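Local coordinates for mandelate racemase / muconate lactonizing enzyme, C-terminal domain protein (Pseudovibrio sp. JE062, PDB 4JHM) that is of unknown function but belongs to the mandelate racemase / muconate lactonizing enzyme family of the enolase superfamily, at residues T132-S136 against E345-A350; H159-K165 against E324-Y329. All coordinates share one frame. Residues are numbered along the deposited sequence.

Contact 1 (T132-S136 against E345-A350); sequences TKIKS and EGYVHA
The first part of strand 133-139 (residues 133-136) pairs antiparallel with the short strand 347-349, axes 4.5 Å apart at closest approach and 138° between their directions; this adds an antiparallel strand to the start of a strand of the barrel sheet in the enolase-type C-terminal domain. Lys133-His349 (CA-CA 4.5 Å) and Lys135-Tyr347 (4.6 Å) are non-hydrogen-bonded pairs around the hydrogen-bonded pair Ile134-Val348 (5.6 Å). Ile134 N donates to Val348 O at 3.1 Å and Val348 N to Ile134 O at 2.9 Å; Ala350 N to Thr132 O (3.1 Å) and Ser136 N to Gly346 O (3.0 Å) extend the pairing at its ends. Gly346 has phi/psi 103/10, where a CB would collide with the preceding carbonyl oxygen.

Side chains divide by face. Lys133 and His349 share one; Lys133, p at chi1 and t from chi2 to chi4, stretches out over one face of the Tyr347 ring (chi1 m, chi2 -86°). Its NZ stands 4.3 Å from the ring centroid, 9° off the normal, a cation-pi contact, and its CE at 4.1 Å adds a CH-pi contact. His349 NE2 bonds to Asp343. Lys135 starts away from the partner strand, but with chi1 m, chi2 -96° and chi4 p it curls back, bringing NZ 3.3 Å from Tyr347 OH in a weak hydrogen bond. On the other face Ile134 (t, t) and Val348 (p) meet CG2 to CG1 at 3.5 Å and pack against Leu311 of helix 304-316.

The chemistry is thus two-sided: apolar contact toward the helix, and opposite it a tyrosine that engages one lysine through its ring and another through its hydroxyl.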
loop_
_atom_site.group_PDB
_atom_site.type_symbol
_atom_site.label_atom_id
_atom_site.label_comp_id
_atom_site.label_asym_id
_atom_site.label_seq_id
_atom_site.Cartn_x
_atom_site.Cartn_y
_atom_site.Cartn_z
ATOM N N THR A 132 -30.476 -21.660 -21.352
ATOM C CA THR A 132 -31.850 -21.288 -21.634
ATOM C C THR A 132 -32.680 -21.362 -20.349
ATOM O O THR A 132 -33.868 -21.028 -20.338
ATOM C CB THR A 132 -32.440 -22.183 -22.746
ATOM O OG1 THR A 132 -33.507 -21.490 -23.408
ATOM C CG2 THR A 132 -32.943 -23.517 -22.188
ATOM N N LYS A 133 -32.035 -21.784 -19.262
ATOM C CA LYS A 133 -32.679 -21.866 -17.948
ATOM C C LYS A 133 -31.653 -21.680 -16.836
ATOM O O LYS A 133 -30.450 -21.735 -17.088
ATOM C CB LYS A 133 -33.380 -23.218 -17.783
ATOM C CG LYS A 133 -32.437 -24.410 -17.717
ATOM C CD LYS A 133 -33.197 -25.695 -17.430
ATOM C CE LYS A 133 -32.265 -26.896 -17.383
ATOM N NZ LYS A 133 -33.017 -28.178 -17.280
ATOM N N ILE A 134 -32.123 -21.479 -15.606
ATOM C CA ILE A 134 -31.218 -21.258 -14.473
ATOM C C ILE A 134 -31.884 -21.499 -13.111
ATOM O O ILE A 134 -33.083 -21.282 -12.950
ATOM C CB ILE A 134 -30.658 -19.828 -14.503
ATOM C CG1 ILE A 134 -29.845 -19.538 -13.241
ATOM C CG2 ILE A 134 -31.790 -18.821 -14.621
ATOM C CD1 ILE A 134 -29.334 -18.115 -13.160
ATOM N N LYS A 135 -31.095 -21.951 -12.137
ATOM C CA LYS A 135 -31.580 -22.162 -10.769
ATOM C C LYS A 135 -32.140 -20.872 -10.188
ATOM O O LYS A 135 -31.475 -19.839 -10.226
ATOM C CB LYS A 135 -30.443 -22.638 -9.858
ATOM C CG LYS A 135 -30.043 -24.087 -10.042
ATOM C CD LYS A 135 -30.738 -24.981 -9.034
ATOM C CE LYS A 135 -30.774 -26.424 -9.512
ATOM N NZ LYS A 135 -29.416 -26.938 -9.835
ATOM N N SER A 136 -33.347 -20.940 -9.638
ATOM C CA SER A 136 -33.934 -19.804 -8.940
ATOM C C SER A 136 -33.908 -20.021 -7.432
ATOM O O SER A 136 -33.721 -21.138 -6.959
ATOM C CB SER A 136 -35.379 -19.596 -9.393
ATOM O OG SER A 136 -36.178 -20.732 -9.098
ATOM N N GLU A 345 -38.098 -28.764 -10.888
ATOM C CA GLU A 345 -36.688 -29.100 -10.694
ATOM C C GLU A 345 -35.892 -27.953 -10.074
ATOM O O GLU A 345 -34.737 -28.132 -9.691
ATOM C CB GLU A 345 -36.048 -29.498 -12.025
ATOM C CG GLU A 345 -36.603 -30.782 -12.621
ATOM C CD GLU A 345 -35.602 -31.495 -13.512
ATOM O OE1 GLU A 345 -35.803 -32.695 -13.789
ATOM O OE2 GLU A 345 -34.611 -30.858 -13.931
ATOM N N GLY A 346 -36.510 -26.777 -9.984
ATOM C CA GLY A 346 -35.879 -25.610 -9.375
ATOM C C GLY A 346 -35.376 -24.608 -10.399
ATOM O O GLY A 346 -34.659 -23.655 -10.051
ATOM N N TYR A 347 -35.758 -24.815 -11.658
ATOM C CA TYR A 347 -35.279 -23.983 -12.760
ATOM C C TYR A 347 -36.342 -23.016 -13.265
ATOM O O TYR A 347 -37.498 -23.388 -13.447
ATOM C CB TYR A 347 -34.813 -24.858 -13.929
ATOM C CG TYR A 347 -33.608 -25.714 -13.620
ATOM C CD1 TYR A 347 -32.319 -25.220 -13.773
ATOM C CD2 TYR A 347 -33.759 -27.015 -13.174
ATOM C CE1 TYR A 347 -31.215 -26.003 -13.488
ATOM C CE2 TYR A 347 -32.666 -27.808 -12.890
ATOM C CZ TYR A 347 -31.397 -27.299 -13.045
ATOM O OH TYR A 347 -30.316 -28.098 -12.756
ATOM N N VAL A 348 -35.935 -21.770 -13.485
ATOM C CA VAL A 348 -36.761 -20.803 -14.192
ATOM C C VAL A 348 -36.341 -20.805 -15.659
ATOM O O VAL A 348 -35.146 -20.862 -15.965
ATOM C CB VAL A 348 -36.592 -19.389 -13.620
ATOM C CG1 VAL A 348 -35.235 -18.822 -14.002
ATOM C CG2 VAL A 348 -37.696 -18.478 -14.124
ATOM N N HIS A 349 -37.316 -20.749 -16.563
ATOM C CA HIS A 349 -37.036 -20.827 -17.995
ATOM C C HIS A 349 -37.216 -19.494 -18.708
ATOM O O HIS A 349 -38.084 -18.705 -18.354
ATOM C CB HIS A 349 -37.943 -21.868 -18.654
ATOM C CG HIS A 349 -37.600 -23.276 -18.293
ATOM N ND1 HIS A 349 -36.710 -24.035 -19.022
ATOM C CD2 HIS A 349 -38.021 -24.063 -17.276
ATOM C CE1 HIS A 349 -36.599 -25.230 -18.470
ATOM N NE2 HIS A 349 -37.385 -25.273 -17.409
ATOM N N ALA A 350 -36.392 -19.258 -19.723
ATOM C CA ALA A 350 -36.557 -18.099 -20.583
ATOM C C ALA A 350 -37.928 -18.165 -21.227
ATOM O O ALA A 350 -38.325 -19.218 -21.718
ATOM C CB ALA A 350 -35.485 -18.077 -21.655
#

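Contact 2 (H159-K165 against E324-Y329); sequences HGFTAIK and EQFYPY
Segment 159-165 leaves helix 149-159 through Gly160, whose positive phi (118/-3) breaks the helical path, and becomes extended by Ala163 to enter strand 163-167. Segment 324-329 runs extended from Glu324, then turns at a cis peptide bond between Tyr327 and Pro328. The strands are not directly paired: the nearest CA atoms, those of Lys165 and Glu324, are 8.7 Å apart, so side chains make the contact.

At the strand end, Lys165 (t, t, p, t) reaches across to Glu324 (t, t), forming a salt bridge with NZ 2.8 Å from OE1; Lys165 NZ also pairs with Glu222. At the loop end, His159 (chi1 t), Phe161 (m), Tyr327 (t) and Tyr329 (m) form an aromatic cluster. His159 and Tyr327 make an offset stack, centroids 4.9 Å apart and planes at 28°. Phe161 directs its edge at the face of Tyr327, centroids 5.2 Å apart and planes at 65°, with CE2 3.6 Å from Tyr327 CG. Phe161 CZ also lies 4.0 Å from Gln325 CG.

Strand 133-139 runs between strands 163-167 and 323-326, parallel to both, as expected within the enolase-superfamily barrel domain. Lys165 and Glu324 therefore reach past this central strand, close to Tyr137 and Ser139, while Phe161 and Tyr327 both rest on Cys156 of helix 149-159.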
loop_
_atom_site.group_PDB
_atom_site.type_symbol
_atom_site.label_atom_id
_atom_site.label_comp_id
_atom_site.label_asym_id
_atom_site.label_seq_id
_atom_site.Cartn_x
_atom_site.Cartn_y
_atom_site.Cartn_z
ATOM N N HIS A 159 -42.623 -27.137 -3.992
ATOM C CA HIS A 159 -42.781 -26.472 -5.280
ATOM C C HIS A 159 -41.577 -26.731 -6.169
ATOM O O HIS A 159 -41.666 -26.594 -7.386
ATOM C CB HIS A 159 -43.006 -24.966 -5.118
ATOM C CG HIS A 159 -43.524 -24.303 -6.358
ATOM N ND1 HIS A 159 -44.793 -24.529 -6.847
ATOM C CD2 HIS A 159 -42.945 -23.429 -7.214
ATOM C CE1 HIS A 159 -44.973 -23.821 -7.948
ATOM N NE2 HIS A 159 -43.867 -23.145 -8.193
ATOM N N GLY A 160 -40.456 -27.104 -5.556
ATOM C CA GLY A 160 -39.267 -27.515 -6.304
ATOM C C GLY A 160 -38.046 -26.641 -6.084
ATOM O O GLY A 160 -36.973 -26.930 -6.612
ATOM N N PHE A 161 -38.210 -25.576 -5.304
ATOM C CA PHE A 161 -37.144 -24.607 -5.083
ATOM C C PHE A 161 -35.913 -25.244 -4.452
ATOM O O PHE A 161 -36.017 -26.079 -3.555
ATOM C CB PHE A 161 -37.628 -23.460 -4.194
ATOM C CG PHE A 161 -38.466 -22.435 -4.910
ATOM C CD1 PHE A 161 -37.920 -21.655 -5.918
ATOM C CD2 PHE A 161 -39.793 -22.233 -4.557
ATOM C CE1 PHE A 161 -38.683 -20.704 -6.569
ATOM C CE2 PHE A 161 -40.559 -21.283 -5.205
ATOM C CZ PHE A 161 -40.001 -20.517 -6.212
ATOM N N THR A 162 -34.749 -24.816 -4.923
ATOM C CA THR A 162 -33.466 -25.369 -4.506
ATOM C C THR A 162 -32.746 -24.458 -3.511
ATOM O O THR A 162 -31.721 -24.831 -2.942
ATOM C CB THR A 162 -32.559 -25.537 -5.734
ATOM O OG1 THR A 162 -32.792 -24.447 -6.646
ATOM C CG2 THR A 162 -32.853 -26.856 -6.432
ATOM N N ALA A 163 -33.282 -23.259 -3.319
ATOM C CA ALA A 163 -32.636 -22.254 -2.490
ATOM C C ALA A 163 -33.658 -21.243 -1.999
ATOM O O ALA A 163 -34.624 -20.933 -2.696
ATOM C CB ALA A 163 -31.542 -21.553 -3.277
ATOM N N ILE A 164 -33.441 -20.730 -0.795
ATOM C CA ILE A 164 -34.340 -19.749 -0.218
ATOM C C ILE A 164 -33.562 -18.583 0.379
ATOM O O ILE A 164 -32.683 -18.779 1.218
ATOM C CB ILE A 164 -35.198 -20.380 0.887
ATOM C CG1 ILE A 164 -36.047 -21.516 0.310
ATOM C CG2 ILE A 164 -36.077 -19.322 1.539
ATOM C CD1 ILE A 164 -36.912 -22.217 1.334
ATOM N N LYS A 165 -33.877 -17.369 -0.066
ATOM C CA LYS A 165 -33.337 -16.175 0.567
ATOM C C LYS A 165 -34.393 -15.593 1.489
ATOM O O LYS A 165 -35.379 -15.013 1.036
ATOM C CB LYS A 165 -32.900 -15.117 -0.451
ATOM C CG LYS A 165 -32.449 -13.822 0.219
ATOM C CD LYS A 165 -31.902 -12.803 -0.763
ATOM C CE LYS A 165 -33.006 -12.035 -1.469
ATOM N NZ LYS A 165 -32.467 -11.173 -2.559
ATOM N N GLU A 324 -33.656 -14.469 -8.930
ATOM C CA GLU A 324 -34.485 -14.158 -7.776
ATOM C C GLU A 324 -35.960 -14.306 -8.145
ATOM O O GLU A 324 -36.468 -13.607 -9.020
ATOM C CB GLU A 324 -34.192 -12.745 -7.279
ATOM C CG GLU A 324 -35.005 -12.330 -6.065
ATOM C CD GLU A 324 -34.486 -11.066 -5.414
ATOM O OE1 GLU A 324 -34.731 -10.891 -4.203
ATOM O OE2 GLU A 324 -33.835 -10.248 -6.103
ATOM N N GLN A 325 -36.638 -15.232 -7.479
ATOM C CA GLN A 325 -38.054 -15.463 -7.718
ATOM C C GLN A 325 -38.836 -15.261 -6.433
ATOM O O GLN A 325 -38.792 -16.101 -5.530
ATOM C CB GLN A 325 -38.285 -16.885 -8.231
ATOM C CG GLN A 325 -39.750 -17.236 -8.436
ATOM C CD GLN A 325 -40.315 -16.637 -9.706
ATOM O OE1 GLN A 325 -41.021 -15.628 -9.677
ATOM N NE2 GLN A 325 -39.993 -17.250 -10.834
ATOM N N PHE A 326 -39.547 -14.144 -6.346
ATOM C CA PHE A 326 -40.409 -13.908 -5.204
ATOM C C PHE A 326 -41.587 -14.876 -5.253
ATOM O O PHE A 326 -42.213 -15.060 -6.297
ATOM C CB PHE A 326 -40.913 -12.468 -5.168
ATOM C CG PHE A 326 -41.757 -12.169 -3.969
ATOM C CD1 PHE A 326 -41.177 -11.722 -2.791
ATOM C CD2 PHE A 326 -43.127 -12.367 -4.005
ATOM C CE1 PHE A 326 -41.952 -11.460 -1.675
ATOM C CE2 PHE A 326 -43.908 -12.106 -2.894
ATOM C CZ PHE A 326 -43.319 -11.652 -1.727
ATOM N N TYR A 327 -41.877 -15.489 -4.112
ATOM C CA TYR A 327 -42.909 -16.513 -4.012
ATOM C C TYR A 327 -43.782 -16.139 -2.817
ATOM O O TYR A 327 -43.254 -15.903 -1.728
ATOM C CB TYR A 327 -42.241 -17.883 -3.822
ATOM C CG TYR A 327 -43.159 -19.079 -3.946
ATOM C CD1 TYR A 327 -43.911 -19.290 -5.095
ATOM C CD2 TYR A 327 -43.251 -20.016 -2.921
ATOM C CE1 TYR A 327 -44.746 -20.384 -5.211
ATOM C CE2 TYR A 327 -44.084 -21.116 -3.027
ATOM C CZ TYR A 327 -44.829 -21.296 -4.173
ATOM O OH TYR A 327 -45.658 -22.390 -4.285
ATOM N N PRO A 328 -45.115 -16.057 -3.007
ATOM C CA PRO A 328 -45.925 -16.364 -4.197
ATOM C C PRO A 328 -45.667 -15.442 -5.389
ATOM O O PRO A 328 -44.979 -14.434 -5.252
ATOM C CB PRO A 328 -47.369 -16.175 -3.709
ATOM C CG PRO A 328 -47.296 -16.057 -2.224
ATOM C CD PRO A 328 -45.943 -15.511 -1.919
ATOM N N TYR A 329 -46.232 -15.795 -6.543
ATOM C CA TYR A 329 -46.003 -15.053 -7.780
ATOM C C TYR A 329 -47.095 -14.028 -8.040
ATOM O O TYR A 329 -46.822 -12.896 -8.429
ATOM C CB TYR A 329 -45.987 -15.994 -8.986
ATOM C CG TYR A 329 -45.211 -17.279 -8.817
ATOM C CD1 TYR A 329 -43.842 -17.263 -8.586
ATOM C CD2 TYR A 329 -45.843 -18.514 -8.935
ATOM C CE1 TYR A 329 -43.130 -18.439 -8.450
ATOM C CE2 TYR A 329 -45.139 -19.695 -8.800
ATOM C CZ TYR A 329 -43.783 -19.653 -8.559
ATOM O OH TYR A 329 -43.070 -20.819 -8.423
#

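In the fold
Both contacts converge on strand 133-139, which pairs antiparallel with 347-349 in contact 1 and parallel with 163-167 and 323-326, the strands of contact 2. Their centres lie 11 Å apart, and they touch directly: Lys135 CD is 3.2 Å from Thr162 OG1, and Ser136 OG is 3.6 Å from Phe161 CE1. In sequence, contact 2 is nested inside the loop closed by contact 1. Thr342 ties the two together, its OG1 hydrogen-bonded to Ser136 and its N weakly bonded to Tyr329 OH. Contact 1 thus joins a short antiparallel strand to one end of the strand that separates the partners of contact 2 in the barrel sheet.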